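Local coordinates for CBS domain-containing protein (Pyrococcus horikoshii, PDB 2YZI), which is of unknown function but carries two tandem CBS domains, modules that in related proteins often bind adenosine-containing ligands such as AMP or ATP and regulate their partners, at residues A85-P90 with I108-K113; E93-M98 with G116-S121; V51-K56 with I77-L82. One frame throughout, in Å; residues are numbered along the deposited sequence.

Contact 1 (A85-P90 with I108-K113); sequences ANVNTP and IEEEGK
N86 and E109 face each other across two neighbouring parallel strands, and their side chains are hydrogen-bonded. The side chain of N86 starts with CG anti to the backbone N (chi1 -176°). Its CB lies 3.6 Å from OE1 of E109. CG sits about equally near E109 O and E109 OE1. At the tip the two branches part. ND2 donates to E109 OE1 at 3.1 Å, meeting that oxygen from above the carboxylate plane. The amide and carboxylate planes are turned 55° apart. ND2 also donates a hydrogen bond to a water, which accepts from E111 N as well. OD1 turns back to its own chain and accepts from N88 N at 2.9 Å, an Asx turn. Both ends of the amide are therefore held, which fixes its rotation. The other carboxylate oxygen of E109, OE2, accepts with its anti lone pair from N of G112, in the type I' turn E110 to K113.

The backbones pair beside this. E109 N donates to A85 O at 2.8 Å, and V87 N donates to E109 O at 2.9 Å. On the other side of the sheet V87 CG1 packs 3.6 Å from I108 CG2. It also touches E110 CB, at 3.7 Å. V115 of the adjoining strand packs against V87 as well. This is the parallel strand pair of a beta-alpha-beta unit in the second CBS domain, with helix 91-101 as the connection.

Contact 2 (E93-M98 with G116-S121); sequences EVLRKM and GIFTLS
F118 turns one side of its ring, CD2 and CE2, to three side chains of helix 91-101. Its chi1 (178°) sets CG anti to the backbone N, on the side facing the helix. The selenium of M98, a selenomethionine, lies at the ring edge, near the ring plane, 3.7 Å from F118 CD2. It is 4.8 Å from the ring centroid and 79° off the ring normal. This is a Met-aromatic contact of the edge type. The two side chains cross at about a right angle. V94 and L95 approach the same ring obliquely. V94 CG1 comes 4.0 Å from F118 CD2, and L95 CD1 comes 3.8 Å from F118 CE2.

The chain of M98 bends at chi3 (84°), which places CE near the F118 carbonyl. There CE meets L120 CD2 at 3.8 Å, and the two side chains run past each other in opposite directions. M98 thus bridges the last part of strand 113-119 and the first turn of helix 120-127. T119 is the N-cap of that helix, and its OG1 accepts a weak bond from S121 N.

I106 and I108 of the central strand also touch F118. L124 of the second subunit packs on M98, and S127 of that subunit packs on L95. No hydrogen bond crosses between the two segments. The helix is held against the sheet by dispersion and shape, with a Met-aromatic edge contact, and the apolar layer continues into the subunit interface.

Contact 3 (V51-K56 with I77-L82); sequences VGFFTK and IMTRNL
F53 O accepts two hydrogen bonds from T79, and this is the tight part of the contact. T79 N donates at 2.8 Å with a nearly straight N-H (165°). T79 OG1 donates to the same F53 O at 2.7 Å, from above the carbonyl plane. The chi1 of T79 (50°) sets OG1 between its own backbone N and carbonyl carbon, where it can share that acceptor with T79 N. The return bond, F53 N to T79 O, is weak at 3.1 Å. Together the backbone bonds make a single antiparallel hydrogen-bonded bridge, not a longer strand pair.

M78, a selenomethionine, packs closely beside it. Its chain is extended beyond CG and runs past G52, which has no side chain, with SE directly on G52 CA at 3.9 Å. CE ends 3.4 Å from V51 O. F54 adds its ring, with CD2 4.2 Å from M78 CB in an oblique approach. Around this part lie V43 of strand 40-44, which touches M78, and I59 of helix 56-64, which touches F54.

L82 is partly exposed but still touches closely, with CD2 3.4 Å from F53 CB. The loose side is that of R80, which is exposed. Its CG stays 3.9 Å from V51 O. M78 CG sits over the centre of one face of the R80 guanidinium, a contact within 77-82, and NH2 makes a weak bond to E75 O.

V51 and G52 both face V43, forming a classic beta bulge. The loop before strand 84-86, within the second CBS domain, is thus bridged to the edge strand 50-55 of the first, as part of a tandem CBS pair.

From the N terminus, contact 3 (51-56 with 77-82) comes first. It closes a loop of 20 residues that holds all but the first residue of helix 56-64, and ties the edge strand of the first CBS domain to the loop before strand 84-86. After two intervening residues contact 1 opens at A85. It closes at I108, with helix 91-101 between. Contact 2 opens on that helix and closes at G116, so contacts 1 and 2 cross along the chain. They touch in space: T89 and A85 pack on V94. Both rest on one sheet. Contact 3 stands apart, its centre about 19 Å from that of contact 1 and about 17 Å from that of contact 2.

Contact 1 (A85-P90 with I108-K113)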
loop_
_atom_site.group_PDB
_atom_site.type_symbol
_atom_site.label_atom_id
_atom_site.label_comp_id
_atom_site.label_asym_id
_atom_site.label_seq_id
_atom_site.Cartn_x
_atom_site.Cartn_y
_atom_site.Cartn_z
ATOM N N ALA B 85 14.679 -2.767 -10.264
ATOM C CA ALA B 85 14.364 -3.506 -11.461
ATOM C C ALA B 85 14.828 -2.598 -12.582
ATOM O O ALA B 85 14.753 -1.380 -12.468
ATOM C CB ALA B 85 12.866 -3.743 -11.557
ATOM N N ASN B 86 15.308 -3.181 -13.663
ATOM C CA ASN B 86 15.774 -2.395 -14.786
ATOM C C ASN B 86 14.601 -1.936 -15.671
ATOM O O ASN B 86 13.577 -2.619 -15.766
ATOM C CB ASN B 86 16.766 -3.232 -15.576
ATOM C CG ASN B 86 17.378 -2.479 -16.710
ATOM O OD1 ASN B 86 16.847 -2.468 -17.826
ATOM N ND2 ASN B 86 18.502 -1.823 -16.436
ATOM N N VAL B 87 14.748 -0.781 -16.318
ATOM C CA VAL B 87 13.687 -0.246 -17.180
ATOM C C VAL B 87 13.192 -1.256 -18.209
ATOM O O VAL B 87 12.016 -1.255 -18.567
ATOM C CB VAL B 87 14.136 1.037 -17.946
ATOM C CG1 VAL B 87 14.380 2.167 -16.972
ATOM C CG2 VAL B 87 15.400 0.763 -18.743
ATOM N N ASN B 88 14.090 -2.121 -18.674
ATOM C CA ASN B 88 13.737 -3.121 -19.678
ATOM C C ASN B 88 13.208 -4.447 -19.144
ATOM O O ASN B 88 12.781 -5.290 -19.923
ATOM C CB ASN B 88 14.932 -3.378 -20.596
ATOM C CG ASN B 88 15.223 -2.206 -21.502
ATOM O OD1 ASN B 88 16.374 -1.942 -21.837
ATOM N ND2 ASN B 88 14.179 -1.502 -21.913
ATOM N N THR B 89 13.243 -4.631 -17.827
ATOM C CA THR B 89 12.732 -5.848 -17.204
ATOM C C THR B 89 11.233 -5.895 -17.481
ATOM O O THR B 89 10.524 -4.943 -17.182
ATOM C CB THR B 89 12.917 -5.823 -15.659
ATOM O OG1 THR B 89 14.299 -5.643 -15.329
ATOM C CG2 THR B 89 12.408 -7.119 -15.040
ATOM N N PRO B 90 10.733 -7.000 -18.060
ATOM C CA PRO B 90 9.303 -7.127 -18.357
ATOM C C PRO B 90 8.429 -7.155 -17.103
ATOM O O PRO B 90 8.800 -7.730 -16.073
ATOM C CB PRO B 90 9.228 -8.435 -19.141
ATOM C CG PRO B 90 10.347 -9.231 -18.556
ATOM C CD PRO B 90 11.458 -8.202 -18.493
ATOM N N ILE B 108 13.058 1.889 -10.094
ATOM C CA ILE B 108 13.458 1.504 -11.434
ATOM C C ILE B 108 14.829 2.085 -11.747
ATOM O O ILE B 108 15.123 3.248 -11.468
ATOM C CB ILE B 108 12.438 1.965 -12.490
ATOM C CG1 ILE B 108 11.025 1.482 -12.107
ATOM C CG2 ILE B 108 12.827 1.413 -13.856
ATOM C CD1 ILE B 108 10.887 -0.030 -11.941
ATOM N N GLU B 109 15.671 1.245 -12.334
ATOM C CA GLU B 109 17.031 1.621 -12.661
ATOM C C GLU B 109 17.340 1.533 -14.143
ATOM O O GLU B 109 16.783 0.708 -14.863
ATOM C CB GLU B 109 17.988 0.726 -11.862
ATOM C CG GLU B 109 19.430 0.697 -12.332
ATOM C CD GLU B 109 19.672 -0.332 -13.418
ATOM O OE1 GLU B 109 18.973 -1.373 -13.417
ATOM O OE2 GLU B 109 20.571 -0.106 -14.260
ATOM N N GLU B 110 18.220 2.420 -14.585
ATOM C CA GLU B 110 18.690 2.454 -15.960
ATOM C C GLU B 110 20.149 2.918 -15.926
ATOM O O GLU B 110 20.454 4.006 -15.455
ATOM C CB GLU B 110 17.853 3.410 -16.818
ATOM C CG GLU B 110 18.371 3.510 -18.247
ATOM C CD GLU B 110 17.533 4.412 -19.128
ATOM O OE1 GLU B 110 17.188 5.528 -18.688
ATOM O OE2 GLU B 110 17.232 4.011 -20.272
ATOM N N GLU B 111 21.049 2.071 -16.403
ATOM C CA GLU B 111 22.467 2.393 -16.421
ATOM C C GLU B 111 23.002 2.840 -15.061
ATOM O O GLU B 111 23.859 3.716 -14.982
ATOM C CB GLU B 111 22.737 3.471 -17.471
ATOM C CG GLU B 111 22.570 2.981 -18.892
ATOM C CD GLU B 111 22.687 4.094 -19.909
ATOM O OE1 GLU B 111 21.729 4.889 -20.032
ATOM O OE2 GLU B 111 23.736 4.174 -20.583
ATOM N N GLY B 112 22.478 2.248 -13.993
ATOM C CA GLY B 112 22.956 2.576 -12.662
ATOM C C GLY B 112 22.198 3.615 -11.860
ATOM O O GLY B 112 22.303 3.635 -10.640
ATOM N N LYS B 113 21.443 4.481 -12.524
ATOM C CA LYS B 113 20.700 5.508 -11.810
ATOM C C LYS B 113 19.219 5.173 -11.623
ATOM O O LYS B 113 18.636 4.427 -12.406
ATOM C CB LYS B 113 20.835 6.846 -12.539
ATOM C CG LYS B 113 22.253 7.412 -12.561
ATOM C CD LYS B 113 22.313 8.712 -13.352
ATOM C CE LYS B 113 23.751 9.185 -13.603
ATOM N NZ LYS B 113 23.792 10.434 -14.447
HETATM O O HOH W 1 20.115 0.120 -17.829
#

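Contact 2 (E93-M98 with G116-S121)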
loop_
_atom_site.group_PDB
_atom_site.type_symbol
_atom_site.label_atom_id
_atom_site.label_comp_id
_atom_site.label_asym_id
_atom_site.label_seq_id
_atom_site.Cartn_x
_atom_site.Cartn_y
_atom_site.Cartn_z
ATOM N N GLU B 93 8.151 -10.288 -14.689
ATOM C CA GLU B 93 9.323 -10.540 -13.860
ATOM C C GLU B 93 9.429 -9.529 -12.714
ATOM O O GLU B 93 9.905 -9.859 -11.616
ATOM C CB GLU B 93 10.593 -10.492 -14.716
ATOM C CG GLU B 93 10.674 -11.601 -15.761
ATOM C CD GLU B 93 11.941 -11.526 -16.609
ATOM O OE1 GLU B 93 13.036 -11.345 -16.032
ATOM O OE2 GLU B 93 11.846 -11.661 -17.849
ATOM N N VAL B 94 8.991 -8.299 -12.964
ATOM C CA VAL B 94 9.030 -7.273 -11.930
ATOM C C VAL B 94 8.028 -7.646 -10.844
ATOM O O VAL B 94 8.328 -7.571 -9.652
ATOM C CB VAL B 94 8.697 -5.887 -12.516
ATOM C CG1 VAL B 94 8.480 -4.869 -11.387
ATOM C CG2 VAL B 94 9.843 -5.435 -13.414
ATOM N N LEU B 95 6.837 -8.065 -11.261
ATOM C CA LEU B 95 5.797 -8.481 -10.321
ATOM C C LEU B 95 6.288 -9.646 -9.463
ATOM O O LEU B 95 6.091 -9.669 -8.245
ATOM C CB LEU B 95 4.538 -8.902 -11.074
ATOM C CG LEU B 95 3.423 -7.868 -11.212
ATOM C CD1 LEU B 95 3.975 -6.567 -11.731
ATOM C CD2 LEU B 95 2.339 -8.413 -12.137
ATOM N N ARG B 96 6.926 -10.614 -10.104
ATOM C CA ARG B 96 7.445 -11.763 -9.389
ATOM C C ARG B 96 8.497 -11.319 -8.361
ATOM O O ARG B 96 8.529 -11.801 -7.226
ATOM C CB ARG B 96 8.055 -12.756 -10.373
ATOM C CG ARG B 96 8.835 -13.871 -9.696
ATOM C CD ARG B 96 9.351 -14.894 -10.689
ATOM N NE ARG B 96 9.953 -16.029 -10.004
ATOM C CZ ARG B 96 10.380 -17.130 -10.612
ATOM N NH1 ARG B 96 10.272 -17.251 -11.926
ATOM N NH2 ARG B 96 10.907 -18.113 -9.901
ATOM N N LYS B 97 9.355 -10.390 -8.753
ATOM C CA LYS B 97 10.376 -9.922 -7.838
ATOM C C LYS B 97 9.762 -9.208 -6.628
ATOM O O LYS B 97 10.234 -9.360 -5.507
ATOM C CB LYS B 97 11.353 -8.990 -8.564
ATOM C CG LYS B 97 12.572 -8.657 -7.740
ATOM C CD LYS B 97 13.633 -7.968 -8.560
ATOM C CE LYS B 97 14.907 -7.820 -7.749
ATOM N NZ LYS B 97 15.964 -7.190 -8.565
HETATM N N MSE B 98 8.716 -8.424 -6.855
HETATM C CA MSE B 98 8.068 -7.702 -5.762
HETATM C C MSE B 98 7.378 -8.674 -4.821
HETATM O O MSE B 98 7.268 -8.415 -3.622
HETATM C CB MSE B 98 7.020 -6.722 -6.294
HETATM C CG MSE B 98 7.561 -5.557 -7.081
HETATM SE SE MSE B 98 6.088 -4.653 -7.941
HETATM C CE MSE B 98 5.517 -3.514 -6.451
ATOM N N GLY B 116 12.851 6.026 -11.915
ATOM C CA GLY B 116 11.438 6.006 -11.629
ATOM C C GLY B 116 11.144 4.986 -10.557
ATOM O O GLY B 116 12.056 4.484 -9.902
ATOM N N ILE B 117 9.862 4.681 -10.393
ATOM C CA ILE B 117 9.418 3.720 -9.404
ATOM C C ILE B 117 8.127 3.074 -9.882
ATOM O O ILE B 117 7.324 3.715 -10.561
ATOM C CB ILE B 117 9.162 4.414 -8.054
ATOM C CG1 ILE B 117 8.872 3.370 -6.974
ATOM C CG2 ILE B 117 8.009 5.405 -8.191
ATOM C CD1 ILE B 117 8.666 3.967 -5.606
ATOM N N PHE B 118 7.939 1.801 -9.552
ATOM C CA PHE B 118 6.719 1.100 -9.915
ATOM C C PHE B 118 6.044 0.682 -8.615
ATOM O O PHE B 118 6.667 0.055 -7.759
ATOM C CB PHE B 118 7.015 -0.132 -10.769
ATOM C CG PHE B 118 5.781 -0.929 -11.124
ATOM C CD1 PHE B 118 4.810 -0.397 -11.966
ATOM C CD2 PHE B 118 5.586 -2.198 -10.597
ATOM C CE1 PHE B 118 3.647 -1.117 -12.281
ATOM C CE2 PHE B 118 4.422 -2.936 -10.907
ATOM C CZ PHE B 118 3.453 -2.389 -11.752
ATOM N N THR B 119 4.773 1.034 -8.471
ATOM C CA THR B 119 4.032 0.724 -7.250
ATOM C C THR B 119 2.792 -0.112 -7.531
ATOM O O THR B 119 2.459 -0.365 -8.684
ATOM C CB THR B 119 3.590 2.029 -6.530
ATOM O OG1 THR B 119 2.545 2.670 -7.278
ATOM C CG2 THR B 119 4.762 2.982 -6.412
ATOM N N LEU B 120 2.111 -0.546 -6.475
ATOM C CA LEU B 120 0.903 -1.339 -6.657
ATOM C C LEU B 120 -0.174 -0.452 -7.256
ATOM O O LEU B 120 -1.053 -0.931 -7.971
ATOM C CB LEU B 120 0.428 -1.944 -5.334
ATOM C CG LEU B 120 1.330 -3.052 -4.775
ATOM C CD1 LEU B 120 0.546 -3.879 -3.774
ATOM C CD2 LEU B 120 1.829 -3.946 -5.901
ATOM N N SER B 121 -0.097 0.846 -6.971
ATOM C CA SER B 121 -1.060 1.792 -7.532
ATOM C C SER B 121 -0.867 1.830 -9.043
ATOM O O SER B 121 -1.839 1.923 -9.797
ATOM C CB SER B 121 -0.863 3.195 -6.953
ATOM O OG SER B 121 -1.289 3.251 -5.603
#

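Contact 3 (V51-K56 with I77-L82)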
loop_
_atom_site.group_PDB
_atom_site.type_symbol
_atom_site.label_atom_id
_atom_site.label_comp_id
_atom_site.label_asym_id
_atom_site.label_seq_id
_atom_site.Cartn_x
_atom_site.Cartn_y
_atom_site.Cartn_z
ATOM N N VAL B 51 20.658 8.005 -0.434
ATOM C CA VAL B 51 21.344 7.422 0.700
ATOM C C VAL B 51 20.416 6.487 1.444
ATOM O O VAL B 51 20.852 5.729 2.297
ATOM C CB VAL B 51 21.821 8.510 1.668
ATOM C CG1 VAL B 51 22.988 9.287 1.052
ATOM C CG2 VAL B 51 20.670 9.455 1.976
ATOM N N GLY B 52 19.131 6.536 1.117
ATOM C CA GLY B 52 18.190 5.675 1.798
ATOM C C GLY B 52 16.840 5.538 1.129
ATOM O O GLY B 52 16.587 6.128 0.085
ATOM N N PHE B 53 15.964 4.769 1.764
ATOM C CA PHE B 53 14.632 4.506 1.245
ATOM C C PHE B 53 13.777 3.970 2.389
ATOM O O PHE B 53 14.288 3.261 3.272
ATOM C CB PHE B 53 14.722 3.438 0.152
ATOM C CG PHE B 53 13.398 3.032 -0.423
ATOM C CD1 PHE B 53 12.813 3.769 -1.451
ATOM C CD2 PHE B 53 12.744 1.888 0.044
ATOM C CE1 PHE B 53 11.603 3.372 -2.008
ATOM C CE2 PHE B 53 11.536 1.484 -0.508
ATOM C CZ PHE B 53 10.964 2.229 -1.537
ATOM N N PHE B 54 12.488 4.298 2.378
ATOM C CA PHE B 54 11.585 3.812 3.415
ATOM C C PHE B 54 10.109 3.945 3.031
ATOM O O PHE B 54 9.715 4.810 2.245
ATOM C CB PHE B 54 11.871 4.516 4.752
ATOM C CG PHE B 54 11.435 5.955 4.798
ATOM C CD1 PHE B 54 10.109 6.286 5.070
ATOM C CD2 PHE B 54 12.361 6.983 4.593
ATOM C CE1 PHE B 54 9.711 7.623 5.143
ATOM C CE2 PHE B 54 11.974 8.325 4.664
ATOM C CZ PHE B 54 10.649 8.649 4.939
ATOM N N THR B 55 9.298 3.061 3.598
ATOM C CA THR B 55 7.867 3.031 3.319
ATOM C C THR B 55 7.049 3.437 4.527
ATOM O O THR B 55 7.592 3.753 5.580
ATOM C CB THR B 55 7.416 1.621 2.916
ATOM O OG1 THR B 55 7.562 0.743 4.038
ATOM C CG2 THR B 55 8.247 1.106 1.754
ATOM N N LYS B 56 5.733 3.435 4.354
ATOM C CA LYS B 56 4.815 3.772 5.429
ATOM C C LYS B 56 4.887 2.623 6.428
ATOM O O LYS B 56 4.812 2.819 7.643
ATOM C CB LYS B 56 3.394 3.913 4.879
ATOM C CG LYS B 56 3.159 5.173 4.046
ATOM C CD LYS B 56 1.727 5.239 3.518
ATOM C CE LYS B 56 1.465 6.527 2.733
ATOM N NZ LYS B 56 0.085 6.605 2.153
ATOM N N ILE B 77 15.303 5.323 10.632
ATOM C CA ILE B 77 14.423 4.214 10.287
ATOM C C ILE B 77 14.480 3.791 8.831
ATOM O O ILE B 77 13.784 2.858 8.435
ATOM C CB ILE B 77 12.951 4.541 10.592
ATOM C CG1 ILE B 77 12.497 5.740 9.759
ATOM C CG2 ILE B 77 12.778 4.790 12.065
ATOM C CD1 ILE B 77 10.999 5.912 9.702
HETATM N N MSE B 78 15.290 4.475 8.032
HETATM C CA MSE B 78 15.402 4.146 6.613
HETATM C C MSE B 78 16.280 2.926 6.347
HETATM O O MSE B 78 17.145 2.593 7.151
HETATM C CB MSE B 78 15.966 5.340 5.844
HETATM C CG MSE B 78 17.406 5.644 6.160
HETATM SE SE MSE B 78 17.982 7.271 5.298
HETATM C CE MSE B 78 19.908 6.933 5.311
ATOM N N THR B 79 16.036 2.263 5.218
ATOM C CA THR B 79 16.821 1.097 4.816
ATOM C C THR B 79 17.903 1.653 3.909
ATOM O O THR B 79 17.629 2.520 3.079
ATOM C CB THR B 79 15.977 0.058 4.030
ATOM O OG1 THR B 79 15.261 0.709 2.974
ATOM C CG2 THR B 79 14.993 -0.628 4.948
ATOM N N ARG B 80 19.126 1.161 4.055
ATOM C CA ARG B 80 20.227 1.686 3.266
ATOM C C ARG B 80 20.730 0.884 2.059
ATOM O O ARG B 80 21.919 0.890 1.739
ATOM C CB ARG B 80 21.386 2.038 4.200
ATOM C CG ARG B 80 21.040 3.129 5.213
ATOM C CD ARG B 80 22.260 3.499 6.074
ATOM N NE ARG B 80 22.021 4.669 6.913
ATOM C CZ ARG B 80 21.242 4.677 7.987
ATOM N NH1 ARG B 80 20.620 3.570 8.364
ATOM N NH2 ARG B 80 21.094 5.791 8.689
ATOM N N ASN B 81 19.818 0.188 1.397
ATOM C CA ASN B 81 20.136 -0.536 0.173
ATOM C C ASN B 81 18.810 -0.576 -0.557
ATOM O O ASN B 81 17.760 -0.622 0.079
ATOM C CB ASN B 81 20.671 -1.948 0.433
ATOM C CG ASN B 81 19.762 -2.768 1.297
ATOM O OD1 ASN B 81 19.778 -2.646 2.518
ATOM N ND2 ASN B 81 18.950 -3.609 0.671
ATOM N N LEU B 82 18.846 -0.537 -1.882
ATOM C CA LEU B 82 17.619 -0.525 -2.658
ATOM C C LEU B 82 17.345 -1.803 -3.431
ATOM O O LEU B 82 18.260 -2.499 -3.854
ATOM C CB LEU B 82 17.662 0.639 -3.641
ATOM C CG LEU B 82 18.148 1.962 -3.053
ATOM C CD1 LEU B 82 18.452 2.951 -4.176
ATOM C CD2 LEU B 82 17.101 2.510 -2.096
#